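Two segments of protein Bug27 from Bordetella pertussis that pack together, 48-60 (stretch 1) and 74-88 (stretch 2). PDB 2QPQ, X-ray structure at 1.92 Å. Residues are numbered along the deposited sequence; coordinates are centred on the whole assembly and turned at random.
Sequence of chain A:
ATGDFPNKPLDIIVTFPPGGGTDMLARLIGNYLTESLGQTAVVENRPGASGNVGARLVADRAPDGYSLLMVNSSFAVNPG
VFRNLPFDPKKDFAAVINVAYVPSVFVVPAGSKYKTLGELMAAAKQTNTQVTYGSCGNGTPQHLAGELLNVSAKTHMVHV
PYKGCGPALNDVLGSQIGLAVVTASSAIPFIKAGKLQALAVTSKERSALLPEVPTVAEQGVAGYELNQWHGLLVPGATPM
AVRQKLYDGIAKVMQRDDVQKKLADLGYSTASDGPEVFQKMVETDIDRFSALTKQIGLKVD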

# COMPACT_ATOMS: atom_id res chain seq x y z
N GLY A 48 -14.85 -3.42 3.88
CA GLY A 48 -14.96 -4.48 4.89
C GLY A 48 -13.92 -5.56 4.76
O GLY A 48 -13.58 -5.96 3.63
N ALA A 49 -13.40 -5.99 5.92
CA ALA A 49 -12.47 -7.12 6.07
C ALA A 49 -11.23 -6.88 5.22
O ALA A 49 -10.87 -7.72 4.38
CB ALA A 49 -13.14 -8.44 5.67
N SER A 50 -10.60 -5.73 5.43
CA SER A 50 -9.36 -5.35 4.73
C SER A 50 -9.47 -5.39 3.20
O SER A 50 -8.49 -5.61 2.51
CB SER A 50 -8.20 -6.23 5.22
OG SER A 50 -8.10 -6.15 6.64
N GLY A 51 -10.67 -5.17 2.68
CA GLY A 51 -10.88 -5.12 1.25
C GLY A 51 -11.51 -6.40 0.73
O GLY A 51 -11.85 -6.49 -0.45
N ASN A 52 -11.68 -7.40 1.58
CA ASN A 52 -12.22 -8.70 1.11
C ASN A 52 -13.67 -8.60 0.64
O ASN A 52 -14.10 -9.33 -0.27
CB ASN A 52 -12.07 -9.77 2.19
CG ASN A 52 -10.64 -10.18 2.40
OD1 ASN A 52 -9.79 -9.99 1.53
ND2 ASN A 52 -10.36 -10.78 3.54
N VAL A 53 -14.41 -7.67 1.25
CA VAL A 53 -15.83 -7.54 0.88
C VAL A 53 -15.86 -7.03 -0.55
O VAL A 53 -16.54 -7.60 -1.40
CB VAL A 53 -16.63 -6.63 1.85
CG1 VAL A 53 -18.05 -6.21 1.28
CG2 VAL A 53 -16.75 -7.30 3.25
N GLY A 54 -15.11 -5.96 -0.81
CA GLY A 54 -15.05 -5.39 -2.16
C GLY A 54 -14.49 -6.39 -3.17
O GLY A 54 -14.99 -6.46 -4.29
N ALA A 55 -13.46 -7.14 -2.78
CA ALA A 55 -12.86 -8.12 -3.67
C ALA A 55 -13.88 -9.21 -4.04
O ALA A 55 -14.04 -9.54 -5.21
CB ALA A 55 -11.55 -8.75 -3.04
N ARG A 56 -14.61 -9.74 -3.06
CA ARG A 56 -15.58 -10.81 -3.36
C ARG A 56 -16.66 -10.28 -4.31
O ARG A 56 -17.10 -10.98 -5.21
CB ARG A 56 -16.21 -11.30 -2.06
CG ARG A 56 -17.02 -12.60 -2.25
CD ARG A 56 -17.89 -12.84 -1.04
NE ARG A 56 -18.07 -14.27 -0.75
CZ ARG A 56 -18.84 -14.73 0.24
NH1 ARG A 56 -19.50 -13.88 1.02
NH2 ARG A 56 -18.95 -16.05 0.43
N LEU A 57 -17.07 -9.04 -4.10
CA LEU A 57 -18.06 -8.40 -4.93
C LEU A 57 -17.60 -8.38 -6.39
O LEU A 57 -18.31 -8.85 -7.28
CB LEU A 57 -18.32 -6.98 -4.42
CG LEU A 57 -19.38 -6.13 -5.13
CD1 LEU A 57 -20.75 -6.80 -4.99
CD2 LEU A 57 -19.45 -4.73 -4.57
N VAL A 58 -16.41 -7.83 -6.64
CA VAL A 58 -15.90 -7.80 -8.00
C VAL A 58 -15.65 -9.19 -8.60
O VAL A 58 -15.90 -9.37 -9.78
CB VAL A 58 -14.64 -6.88 -8.13
CG1 VAL A 58 -14.09 -6.86 -9.56
CG2 VAL A 58 -15.05 -5.46 -7.72
N ALA A 59 -15.11 -10.14 -7.82
CA ALA A 59 -14.92 -11.54 -8.27
C ALA A 59 -16.19 -12.12 -8.89
O ALA A 59 -16.13 -13.00 -9.76
CB ALA A 59 -14.47 -12.41 -7.11
N ASP A 60 -17.34 -11.64 -8.41
CA ASP A 60 -18.64 -12.19 -8.85
C ASP A 60 -19.29 -11.40 -9.96
O ASP A 60 -20.37 -11.77 -10.42
CB ASP A 60 -19.59 -12.23 -7.63
CG ASP A 60 -19.31 -13.42 -6.72
OD1 ASP A 60 -18.59 -14.36 -7.10
OD2 ASP A 60 -19.84 -13.43 -5.60
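Stretch 2 74-88: SFAVNPGVFRNLPFD

Stretch 2 begins as a helix, from Ser-74 to about Val-81, and then continues as irregular loop to Asp-88, while on stretch 1 it meets Ala-49 and Ser-50, just before the helix, and one side of helix 52-59, through Asn-52, Ala-55, Arg-56 and Ala-59. The nearest CA pairs define the register: Ser-74 lies 7.4 Å from Ser-50, Phe-82 9.2 Å from Ala-49, Leu-85 7.7 Å from Asn-52 and Phe-87 6.3 Å from Arg-56, all CA to CA. From Phe-82 onward, therefore, stretch 2 advances in the same sense as stretch 1, from the turn before the helix up along its side. The contact buries 508 Å², both sides summed.

Ser-74 directs its CA-to-CB bond toward stretch 1 but stays at its margin. Its carbonyl O accepts the helical bond from Asn-78 N at 3.0 Å. Phe-75 (chi1 178°, t) leaves its backbone sideways, yet the ring end comes nearer, and CE1 lies 4.3 Å from Ala-55 CB, which sits at the ring edge near its plane. Ala-76 and Val-77 are out of contact.

Asn-78 is the next residue to point toward stretch 1 (chi1 -73°, m). Its side-chain amide comes close to polar atoms of Ser-50 and Asn-52: the modelled OD1 is 2.9 Å from Ser-50 O and 3.2 Å from the modelled OD1 of Asn-52. Both amides are probably turned over in the model, so these short distances establish proximity but not the identity of the facing atoms. The helix is kinked just beyond, where the N atoms of Pro-79 and Gly-80 make no bond to the preceding turn; a proline nitrogen has no hydrogen to give. Gly-80 N bonds instead to Val-77 O at 3.2 Å, and Phe-82 N returns to Asn-78 O at 3.0 Å.

At Phe-82 the backbone becomes extended (phi/psi -103/132) and the side chain points toward the turn. Ring atom CZ is 3.7 Å from Ala-49 O and 3.8 Å from Ser-50 OG, the latter at the ring edge. The Asn-52 amide lies over one face, its closest modelled atom, ND2, 3.4 Å from Phe-82 CD2. Arg-83 and Asn-84 then run clear of stretch 1.

Leu-85 brings the chain back: although its CA-to-CB bond is sideways, CD1 reaches 3.6 Å from the modelled OD1 of Asn-52. Pro-86 points toward the helix and packs on the Arg-56 side chain, Pro-86 CB to Arg-56 NE 3.5 Å, an approach oblique to the guanidinium.

Phe-87 has the largest covered area in stretch 2, 75 Å². With phi/psi -160/169 and chi1 46° (p), its ring lies along the helix side. Phe-87 CZ is 3.5 Å from Ala-55 CB, CE2 is 3.6 Å from Asn-52 O, which lies at the ring edge, and CD2 is 4.0 Å from Arg-56 CB. Its own CB is 4.4 Å from Ala-59 CB, extending the contact one turn beyond Ala-55. Asp-88 points away, and the contact ends.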

# COMPACT_ATOMS: atom_id res chain seq x y z
N SER A 74 -2.06 -4.51 0.22
CA SER A 74 -2.92 -5.24 1.15
C SER A 74 -3.61 -6.42 0.48
O SER A 74 -3.74 -7.48 1.07
CB SER A 74 -4.00 -4.31 1.74
OG SER A 74 -3.45 -3.28 2.57
N PHE A 75 -4.07 -6.23 -0.76
CA PHE A 75 -4.69 -7.32 -1.52
C PHE A 75 -3.76 -8.56 -1.56
O PHE A 75 -4.23 -9.72 -1.48
CB PHE A 75 -5.05 -6.85 -2.95
CG PHE A 75 -5.65 -7.93 -3.82
CD1 PHE A 75 -7.04 -8.08 -3.90
CD2 PHE A 75 -4.83 -8.82 -4.54
CE1 PHE A 75 -7.63 -9.09 -4.74
CE2 PHE A 75 -5.41 -9.86 -5.35
CZ PHE A 75 -6.83 -9.94 -5.46
N ALA A 76 -2.47 -8.33 -1.73
CA ALA A 76 -1.51 -9.46 -1.77
C ALA A 76 -1.19 -10.02 -0.38
O ALA A 76 -0.70 -11.14 -0.27
CB ALA A 76 -0.24 -9.09 -2.52
N VAL A 77 -1.43 -9.22 0.67
CA VAL A 77 -1.21 -9.68 2.05
C VAL A 77 -2.34 -10.57 2.53
O VAL A 77 -2.13 -11.54 3.29
CB VAL A 77 -1.07 -8.49 3.04
CG1 VAL A 77 -0.86 -9.00 4.49
CG2 VAL A 77 0.09 -7.58 2.65
N ASN A 78 -3.55 -10.27 2.08
CA ASN A 78 -4.73 -10.94 2.60
C ASN A 78 -4.79 -12.46 2.50
O ASN A 78 -5.28 -13.10 3.45
CB ASN A 78 -6.01 -10.30 2.02
CG ASN A 78 -6.30 -8.92 2.60
OD1 ASN A 78 -7.18 -8.22 2.11
ND2 ASN A 78 -5.60 -8.54 3.63
N PRO A 79 -4.34 -13.06 1.37
CA PRO A 79 -4.43 -14.50 1.30
C PRO A 79 -3.66 -15.21 2.42
O PRO A 79 -4.12 -16.25 2.87
CB PRO A 79 -3.87 -14.83 -0.11
CG PRO A 79 -4.16 -13.52 -0.89
CD PRO A 79 -3.80 -12.50 0.12
N GLY A 80 -2.54 -14.64 2.89
CA GLY A 80 -1.74 -15.28 3.94
C GLY A 80 -2.30 -15.08 5.35
O GLY A 80 -2.00 -15.88 6.23
N VAL A 81 -3.14 -14.07 5.55
CA VAL A 81 -3.58 -13.67 6.90
C VAL A 81 -5.06 -13.89 7.19
O VAL A 81 -5.51 -13.70 8.34
CB VAL A 81 -3.22 -12.18 7.23
CG1 VAL A 81 -1.68 -11.97 7.18
CG2 VAL A 81 -3.97 -11.18 6.31
N PHE A 82 -5.83 -14.26 6.16
CA PHE A 82 -7.20 -14.67 6.36
C PHE A 82 -7.29 -16.17 6.27
O PHE A 82 -6.74 -16.76 5.36
CB PHE A 82 -8.16 -13.96 5.39
CG PHE A 82 -8.40 -12.54 5.77
CD1 PHE A 82 -7.50 -11.54 5.38
CD2 PHE A 82 -9.51 -12.20 6.53
CE1 PHE A 82 -7.71 -10.22 5.75
CE2 PHE A 82 -9.75 -10.90 6.92
CZ PHE A 82 -8.84 -9.89 6.53
N ARG A 83 -7.98 -16.77 7.24
CA ARG A 83 -8.09 -18.24 7.36
C ARG A 83 -8.87 -18.84 6.18
O ARG A 83 -8.45 -19.86 5.62
CB ARG A 83 -8.73 -18.65 8.71
CG ARG A 83 -7.88 -18.21 9.93
CD ARG A 83 -8.51 -18.57 11.32
NE ARG A 83 -7.72 -17.97 12.41
CZ ARG A 83 -6.61 -18.51 12.92
NH1 ARG A 83 -6.17 -19.66 12.44
NH2 ARG A 83 -5.94 -17.90 13.88
N ASN A 84 -9.95 -18.17 5.78
CA ASN A 84 -10.84 -18.70 4.74
C ASN A 84 -11.26 -17.63 3.74
O ASN A 84 -12.42 -17.19 3.73
CB ASN A 84 -12.10 -19.31 5.35
CG ASN A 84 -11.81 -20.42 6.36
OD1 ASN A 84 -11.95 -20.21 7.58
ND2 ASN A 84 -11.43 -21.60 5.86
N LEU A 85 -10.33 -17.20 2.90
CA LEU A 85 -10.64 -16.19 1.87
C LEU A 85 -11.72 -16.72 0.95
O LEU A 85 -11.59 -17.80 0.44
CB LEU A 85 -9.38 -15.91 1.07
CG LEU A 85 -9.08 -14.53 0.50
CD1 LEU A 85 -9.01 -13.54 1.61
CD2 LEU A 85 -7.78 -14.61 -0.27
N PRO A 86 -12.77 -15.92 0.71
CA PRO A 86 -13.95 -16.33 -0.05
C PRO A 86 -13.80 -16.26 -1.59
O PRO A 86 -14.80 -16.24 -2.33
CB PRO A 86 -15.01 -15.34 0.44
CG PRO A 86 -14.22 -14.07 0.71
CD PRO A 86 -12.85 -14.51 1.15
N PHE A 87 -12.56 -16.25 -2.07
CA PHE A 87 -12.25 -16.19 -3.50
C PHE A 87 -10.84 -16.69 -3.70
O PHE A 87 -10.08 -16.88 -2.75
CB PHE A 87 -12.41 -14.77 -4.07
CG PHE A 87 -11.76 -13.70 -3.21
CD1 PHE A 87 -10.37 -13.50 -3.24
CD2 PHE A 87 -12.53 -12.92 -2.37
CE1 PHE A 87 -9.77 -12.51 -2.44
CE2 PHE A 87 -11.93 -11.95 -1.55
CZ PHE A 87 -10.55 -11.77 -1.59
N ASP A 88 -10.48 -16.92 -4.95
CA ASP A 88 -9.10 -17.30 -5.30
C ASP A 88 -8.43 -15.99 -5.73
O ASP A 88 -8.75 -15.45 -6.78
CB ASP A 88 -9.11 -18.29 -6.44
CG ASP A 88 -7.70 -18.76 -6.82
OD1 ASP A 88 -6.69 -18.05 -6.64
OD2 ASP A 88 -7.59 -19.87 -7.35